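Local coordinates for protein glycerol dehydrogenase (Schizosaccharomyces pombe, PDB 1TA9) that catalyses the NAD(+)-dependent oxidation of glycerol to dihydroxyacetone at a zinc site, serving the assimilation of glycerol, at residues B[174-186]-B[225-237]. Sequence-based numbering, arbitrary orientation.
Sequences ICPTTASSDAATS and FLISGIGDALSTW. With K (potassium ion), chain J; ZN (zinc ion), chain I.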
ATOM      1  N   ILE B 174      39.781 -13.661 -22.190  1.00 15.71           N
ATOM      2  CA  ILE B 174      39.206 -14.834 -21.536  1.00 15.56           C
ATOM      3  C   ILE B 174      37.876 -15.221 -22.177  1.00 15.71           C
ATOM      4  O   ILE B 174      36.956 -14.407 -22.253  1.00 15.19           O
ATOM      5  CB  ILE B 174      38.989 -14.539 -20.037  1.00 15.45           C
ATOM      6  CG1 ILE B 174      40.288 -14.012 -19.414  1.00 15.67           C
ATOM      7  CG2 ILE B 174      38.527 -15.793 -19.314  1.00 15.63           C
ATOM      8  CD1 ILE B 174      41.447 -15.007 -19.405  1.00 15.52           C
ATOM      9  N   CYS B 175      37.780 -16.471 -22.630  1.00 15.77           N
ATOM     10  CA  CYS B 175      36.575 -16.951 -23.292  1.00 15.96           C
ATOM     11  C   CYS B 175      35.970 -18.157 -22.590  1.00 15.89           C
ATOM     12  O   CYS B 175      36.294 -19.302 -22.910  1.00 15.90           O
ATOM     13  CB  CYS B 175      36.892 -17.324 -24.740  1.00 16.06           C
ATOM     14  SG  CYS B 175      37.898 -16.109 -25.600  1.00 16.66           S
ATOM     15  N   PRO B 176      35.080 -17.919 -21.618  1.00 15.95           N
ATOM     16  CA  PRO B 176      34.458 -19.035 -20.906  1.00 16.04           C
ATOM     17  C   PRO B 176      33.578 -19.855 -21.850  1.00 16.13           C
ATOM     18  O   PRO B 176      32.877 -19.293 -22.693  1.00 16.18           O
ATOM     19  CB  PRO B 176      33.661 -18.338 -19.803  1.00 16.09           C
ATOM     20  CG  PRO B 176      33.303 -17.028 -20.420  1.00 16.08           C
ATOM     21  CD  PRO B 176      34.580 -16.625 -21.120  1.00 16.11           C
ATOM     22  N   THR B 177      33.619 -21.176 -21.707  1.00 16.15           N
ATOM     23  CA  THR B 177      32.824 -22.055 -22.556  1.00 16.38           C
ATOM     24  C   THR B 177      31.588 -22.596 -21.836  1.00 16.58           C
ATOM     25  O   THR B 177      30.808 -23.374 -22.394  1.00 15.98           O
ATOM     26  CB  THR B 177      33.679 -23.216 -23.095  1.00 16.57           C
ATOM     27  OG1 THR B 177      34.333 -23.880 -22.009  1.00 16.75           O
ATOM     28  CG2 THR B 177      34.727 -22.680 -24.064  1.00 16.65           C
ATOM     29  N   THR B 178      31.425 -22.172 -20.588  1.00 16.82           N
ATOM     30  CA  THR B 178      30.270 -22.528 -19.771  1.00 17.52           C
ATOM     31  C   THR B 178      30.072 -21.316 -18.873  1.00 17.36           C
ATOM     32  O   THR B 178      30.984 -20.508 -18.709  1.00 17.45           O
ATOM     33  CB  THR B 178      30.518 -23.758 -18.874  1.00 17.94           C
ATOM     34  OG1 THR B 178      31.641 -23.509 -18.025  1.00 18.95           O
ATOM     35  CG2 THR B 178      30.774 -25.002 -19.719  1.00 18.33           C
ATOM     36  N   ALA B 179      28.885 -21.175 -18.303  1.00 17.32           N
ATOM     37  CA  ALA B 179      28.619 -20.046 -17.421  1.00 17.34           C
ATOM     38  C   ALA B 179      28.412 -20.615 -16.023  1.00 17.46           C
ATOM     39  O   ALA B 179      27.356 -20.430 -15.422  1.00 17.03           O
ATOM     40  CB  ALA B 179      27.368 -19.308 -17.893  1.00 17.27           C
ATOM     41  N   SER B 180      29.434 -21.298 -15.509  1.00 17.63           N
ATOM     42  CA  SER B 180      29.348 -21.950 -14.204  1.00 18.03           C
ATOM     43  C   SER B 180      29.924 -21.231 -12.986  1.00 18.10           C
ATOM     44  O   SER B 180      29.784 -21.716 -11.865  1.00 18.10           O
ATOM     45  CB  SER B 180      29.967 -23.347 -14.296  1.00 18.41           C
ATOM     46  OG  SER B 180      31.323 -23.271 -14.695  1.00 19.23           O
ATOM     47  N   SER B 181      30.573 -20.091 -13.196  1.00 18.18           N
ATOM     48  CA  SER B 181      31.143 -19.313 -12.098  1.00 18.38           C
ATOM     49  C   SER B 181      31.398 -17.904 -12.617  1.00 18.47           C
ATOM     50  O   SER B 181      31.292 -17.656 -13.817  1.00 18.30           O
ATOM     51  CB  SER B 181      32.464 -19.925 -11.618  1.00 18.42           C
ATOM     52  OG  SER B 181      33.550 -19.504 -12.433  1.00 18.72           O
ATOM     53  N   ASP B 182      31.731 -16.982 -11.720  1.00 18.72           N
ATOM     54  CA  ASP B 182      32.001 -15.605 -12.131  1.00 19.16           C
ATOM     55  C   ASP B 182      33.497 -15.295 -12.116  1.00 19.29           C
ATOM     56  O   ASP B 182      33.903 -14.145 -11.953  1.00 19.51           O
ATOM     57  CB  ASP B 182      31.256 -14.611 -11.226  1.00 19.28           C
ATOM     58  CG  ASP B 182      31.489 -14.872  -9.747  1.00 19.61           C
ATOM     59  OD1 ASP B 182      32.555 -15.418  -9.403  1.00 19.22           O
ATOM     60  OD2 ASP B 182      30.610 -14.519  -8.922  1.00 20.07           O
ATOM     61  N   ALA B 183      34.319 -16.322 -12.307  1.00 19.35           N
ATOM     62  CA  ALA B 183      35.768 -16.138 -12.296  1.00 19.58           C
ATOM     63  C   ALA B 183      36.311 -15.424 -13.536  1.00 19.68           C
ATOM     64  O   ALA B 183      37.338 -14.748 -13.468  1.00 19.65           O
ATOM     65  CB  ALA B 183      36.457 -17.490 -12.144  1.00 19.70           C
ATOM     66  N   ALA B 184      35.616 -15.569 -14.658  1.00 19.43           N
ATOM     67  CA  ALA B 184      36.051 -14.980 -15.921  1.00 19.36           C
ATOM     68  C   ALA B 184      36.561 -13.536 -15.881  1.00 19.33           C
ATOM     69  O   ALA B 184      37.674 -13.250 -16.316  1.00 19.14           O
ATOM     70  CB  ALA B 184      34.925 -15.105 -16.956  1.00 19.19           C
ATOM     71  N   THR B 185      35.758 -12.627 -15.349  1.00 19.63           N
ATOM     72  CA  THR B 185      36.130 -11.214 -15.321  1.00 19.99           C
ATOM     73  C   THR B 185      37.076 -10.763 -14.220  1.00 20.58           C
ATOM     74  O   THR B 185      37.580  -9.642 -14.274  1.00 20.77           O
ATOM     75  CB  THR B 185      34.887 -10.323 -15.176  1.00 19.85           C
ATOM     76  OG1 THR B 185      34.381 -10.450 -13.840  1.00 19.29           O
ATOM     77  CG2 THR B 185      33.804 -10.735 -16.169  1.00 19.53           C
ATOM     78  N   SER B 186      37.328 -11.615 -13.232  1.00 21.15           N
ATOM     79  CA  SER B 186      38.152 -11.213 -12.096  1.00 21.92           C
ATOM     80  C   SER B 186      39.664 -11.164 -12.250  1.00 22.54           C
ATOM     81  O   SER B 186      40.253 -11.810 -13.122  1.00 22.17           O
ATOM     82  CB  SER B 186      37.816 -12.078 -10.881  1.00 21.85           C
ATOM     83  OG  SER B 186      38.397 -13.361 -11.000  1.00 22.22           O
ATOM     84  N   PHE B 225      25.868 -27.002 -15.591  1.00 11.68           N
ATOM     85  CA  PHE B 225      26.875 -25.939 -15.570  1.00 12.11           C
ATOM     86  C   PHE B 225      26.261 -24.559 -15.325  1.00 11.85           C
ATOM     87  O   PHE B 225      26.768 -23.775 -14.518  1.00 11.43           O
ATOM     88  CB  PHE B 225      27.656 -25.919 -16.888  1.00 13.39           C
ATOM     89  CG  PHE B 225      28.654 -27.033 -17.019  1.00 14.57           C
ATOM     90  CD1 PHE B 225      29.876 -26.970 -16.352  1.00 15.35           C
ATOM     91  CD2 PHE B 225      28.369 -28.152 -17.792  1.00 15.16           C
ATOM     92  CE1 PHE B 225      30.802 -28.010 -16.453  1.00 15.67           C
ATOM     93  CE2 PHE B 225      29.287 -29.202 -17.901  1.00 15.63           C
ATOM     94  CZ  PHE B 225      30.504 -29.129 -17.229  1.00 15.69           C
ATOM     95  N   LEU B 226      25.178 -24.258 -16.035  1.00 11.60           N
ATOM     96  CA  LEU B 226      24.503 -22.970 -15.879  1.00 11.36           C
ATOM     97  C   LEU B 226      23.994 -22.827 -14.451  1.00 11.05           C
ATOM     98  O   LEU B 226      24.110 -21.762 -13.845  1.00 10.98           O
ATOM     99  CB  LEU B 226      23.320 -22.854 -16.850  1.00 11.53           C
ATOM    100  CG  LEU B 226      22.499 -21.559 -16.744  1.00 11.62           C
ATOM    101  CD1 LEU B 226      23.329 -20.392 -17.265  1.00 11.95           C
ATOM    102  CD2 LEU B 226      21.210 -21.679 -17.546  1.00 11.80           C
ATOM    103  N   ILE B 227      23.424 -23.907 -13.924  1.00 10.76           N
ATOM    104  CA  ILE B 227      22.888 -23.905 -12.573  1.00 10.46           C
ATOM    105  C   ILE B 227      23.992 -23.640 -11.555  1.00 10.38           C
ATOM    106  O   ILE B 227      23.776 -22.940 -10.568  1.00 10.00           O
ATOM    107  CB  ILE B 227      22.171 -25.237 -12.270  1.00 10.55           C
ATOM    108  CG1 ILE B 227      20.908 -25.325 -13.131  1.00 10.61           C
ATOM    109  CG2 ILE B 227      21.820 -25.326 -10.787  1.00 10.49           C
ATOM    110  CD1 ILE B 227      20.205 -26.668 -13.110  1.00 11.16           C
ATOM    111  N   SER B 228      25.174 -24.191 -11.798  1.00 10.24           N
ATOM    112  CA  SER B 228      26.294 -23.962 -10.899  1.00 10.72           C
ATOM    113  C   SER B 228      26.619 -22.465 -10.917  1.00 10.52           C
ATOM    114  O   SER B 228      26.913 -21.869  -9.885  1.00 10.31           O
ATOM    115  CB  SER B 228      27.510 -24.764 -11.353  1.00 11.13           C
ATOM    116  OG  SER B 228      28.632 -24.439 -10.560  1.00 12.60           O
ATOM    117  N   GLY B 229      26.559 -21.866 -12.103  1.00 10.43           N
ATOM    118  CA  GLY B 229      26.825 -20.446 -12.228  1.00 10.38           C
ATOM    119  C   GLY B 229      25.767 -19.614 -11.524  1.00 10.47           C
ATOM    120  O   GLY B 229      26.048 -18.523 -11.039  1.00 10.83           O
ATOM    121  N   ILE B 230      24.537 -20.114 -11.489  1.00 10.40           N
ATOM    122  CA  ILE B 230      23.452 -19.402 -10.815  1.00 10.29           C
ATOM    123  C   ILE B 230      23.738 -19.458  -9.316  1.00 10.36           C
ATOM    124  O   ILE B 230      23.542 -18.479  -8.590  1.00  9.99           O
ATOM    125  CB  ILE B 230      22.081 -20.061 -11.125  1.00 10.26           C
ATOM    126  CG1 ILE B 230      21.698 -19.773 -12.580  1.00 10.57           C
ATOM    127  CG2 ILE B 230      21.010 -19.559 -10.153  1.00 10.25           C
ATOM    128  CD1 ILE B 230      20.473 -20.531 -13.068  1.00 10.56           C
ATOM    129  N   GLY B 231      24.218 -20.611  -8.863  1.00 10.42           N
ATOM    130  CA  GLY B 231      24.539 -20.773  -7.458  1.00 11.00           C
ATOM    131  C   GLY B 231      25.626 -19.804  -7.040  1.00 11.24           C
ATOM    132  O   GLY B 231      25.578 -19.218  -5.955  1.00 11.29           O
ATOM    133  N   ASP B 232      26.614 -19.625  -7.908  1.00 11.34           N
ATOM    134  CA  ASP B 232      27.706 -18.712  -7.616  1.00 11.98           C
ATOM    135  C   ASP B 232      27.168 -17.280  -7.666  1.00 11.97           C
ATOM    136  O   ASP B 232      27.475 -16.461  -6.803  1.00 12.26           O
ATOM    137  CB  ASP B 232      28.830 -18.886  -8.643  1.00 12.42           C
ATOM    138  CG  ASP B 232      30.165 -18.369  -8.137  1.00 13.41           C
ATOM    139  OD1 ASP B 232      31.094 -18.188  -8.954  1.00 13.40           O
ATOM    140  OD2 ASP B 232      30.284 -18.155  -6.915  1.00 13.76           O
ATOM    141  N   ALA B 233      26.348 -16.986  -8.671  1.00 11.70           N
ATOM    142  CA  ALA B 233      25.790 -15.645  -8.823  1.00 11.92           C
ATOM    143  C   ALA B 233      24.888 -15.253  -7.644  1.00 12.11           C
ATOM    144  O   ALA B 233      24.839 -14.083  -7.248  1.00 12.20           O
ATOM    145  CB  ALA B 233      25.020 -15.548 -10.140  1.00 11.61           C
ATOM    146  N   LEU B 234      24.179 -16.225  -7.082  1.00 12.04           N
ATOM    147  CA  LEU B 234      23.301 -15.955  -5.944  1.00 12.48           C
ATOM    148  C   LEU B 234      24.032 -15.443  -4.703  1.00 12.44           C
ATOM    149  O   LEU B 234      23.462 -14.693  -3.912  1.00 12.64           O
ATOM    150  CB  LEU B 234      22.507 -17.210  -5.569  1.00 12.75           C
ATOM    151  CG  LEU B 234      21.256 -17.497  -6.401  1.00 13.28           C
ATOM    152  CD1 LEU B 234      20.707 -18.872  -6.038  1.00 13.20           C
ATOM    153  CD2 LEU B 234      20.218 -16.412  -6.149  1.00 13.52           C
ATOM    154  N   SER B 235      25.286 -15.837  -4.518  1.00 12.27           N
ATOM    155  CA  SER B 235      26.017 -15.388  -3.340  1.00 12.35           C
ATOM    156  C   SER B 235      26.556 -13.963  -3.469  1.00 12.22           C
ATOM    157  O   SER B 235      26.845 -13.313  -2.464  1.00 11.78           O
ATOM    158  CB  SER B 235      27.176 -16.338  -3.034  1.00 12.59           C
ATOM    159  OG  SER B 235      28.218 -16.203  -3.977  1.00 13.90           O
ATOM    160  N   THR B 236      26.673 -13.476  -4.699  1.00 12.05           N
ATOM    161  CA  THR B 236      27.203 -12.139  -4.938  1.00 12.02           C
ATOM    162  C   THR B 236      26.524 -11.030  -4.138  1.00 11.90           C
ATOM    163  O   THR B 236      27.192 -10.299  -3.406  1.00 11.84           O
ATOM    164  CB  THR B 236      27.135 -11.767  -6.431  1.00 12.19           C
ATOM    165  OG1 THR B 236      27.903 -12.706  -7.190  1.00 12.93           O
ATOM    166  CG2 THR B 236      27.694 -10.368  -6.658  1.00 12.59           C
ATOM    167  N   TRP B 237      25.210 -10.895  -4.278  1.00 11.57           N
ATOM    168  CA  TRP B 237      24.501  -9.849  -3.556  1.00 11.99           C
ATOM    169  C   TRP B 237      24.631 -10.046  -2.049  1.00 11.78           C
ATOM    170  O   TRP B 237      24.873  -9.090  -1.312  1.00 11.73           O
ATOM    171  CB  TRP B 237      23.019  -9.828  -3.946  1.00 12.31           C
ATOM    172  CG  TRP B 237      22.236  -8.752  -3.252  1.00 13.01           C
ATOM    173  CD1 TRP B 237      22.223  -7.416  -3.551  1.00 13.01           C
ATOM    174  CD2 TRP B 237      21.371  -8.919  -2.124  1.00 13.41           C
ATOM    175  NE1 TRP B 237      21.401  -6.744  -2.677  1.00 13.35           N
ATOM    176  CE2 TRP B 237      20.865  -7.642  -1.791  1.00 13.61           C
ATOM    177  CE3 TRP B 237      20.975 -10.025  -1.361  1.00 13.92           C
ATOM    178  CZ2 TRP B 237      19.979  -7.442  -0.726  1.00 14.19           C
ATOM    179  CZ3 TRP B 237      20.091  -9.824  -0.297  1.00 14.51           C
ATOM    180  CH2 TRP B 237      19.605  -8.540   0.007  1.00 14.38           C
TER
HETATM  181  K     K J1504      29.815 -14.943  -6.412  1.00 17.21           K
HETATM  182 ZN    ZN I1501      32.501 -18.116  -6.729  1.00 34.17          ZN
HETATM  183  O   HOH W   1      30.962 -23.721 -10.773  1.00 38.49           O
HETATM  184  O   HOH W   2      30.123 -13.543  -4.267  1.00 15.02           O
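At the metal centre of this iron-containing alcohol dehydrogenase family member, Asp-182 in the loop after strand 172-176 meets Asp-232 on helix 223-245. The backbone N of Asp-182 donates to Asp-232 OD1 over 3.1 Å, on the anti side of the carboxylate and 25° out of its plane. With CG anti to the backbone N (chi1 -159°), Asp-232 carries OD2 to the zinc ion at 2.2 Å; His-315 and His-333 join it there. The two side chains cross at about a right angle, their carboxylate planes 46° apart, and OD1 of Asp-182 comes within 3.2 Å of OD1 of Asp-232. The potassium ion lies beside this pair, bound by Asp-182 OD2 at 2.7 Å, Asp-232 O and Thr-236 OG1; Ser-302 hydrogen-bonds both Asp-182 OD2 and Thr-236 OG1. Further back, where the loop probably binds NAD(+), the backbones touch: Gly-229 CA directs its C-H at Ala-179 O over 3.2 Å, so the loop backbone lies directly against the helix. Beyond it, Thr-178 CG2 sits over one face of the Phe-225 ring, 4.2 Å from the centroid, in a CH-pi contact. The cations probably offset repulsion between the carboxylates, while the backbone bond ties the probable cofactor loop directly to a zinc ligand.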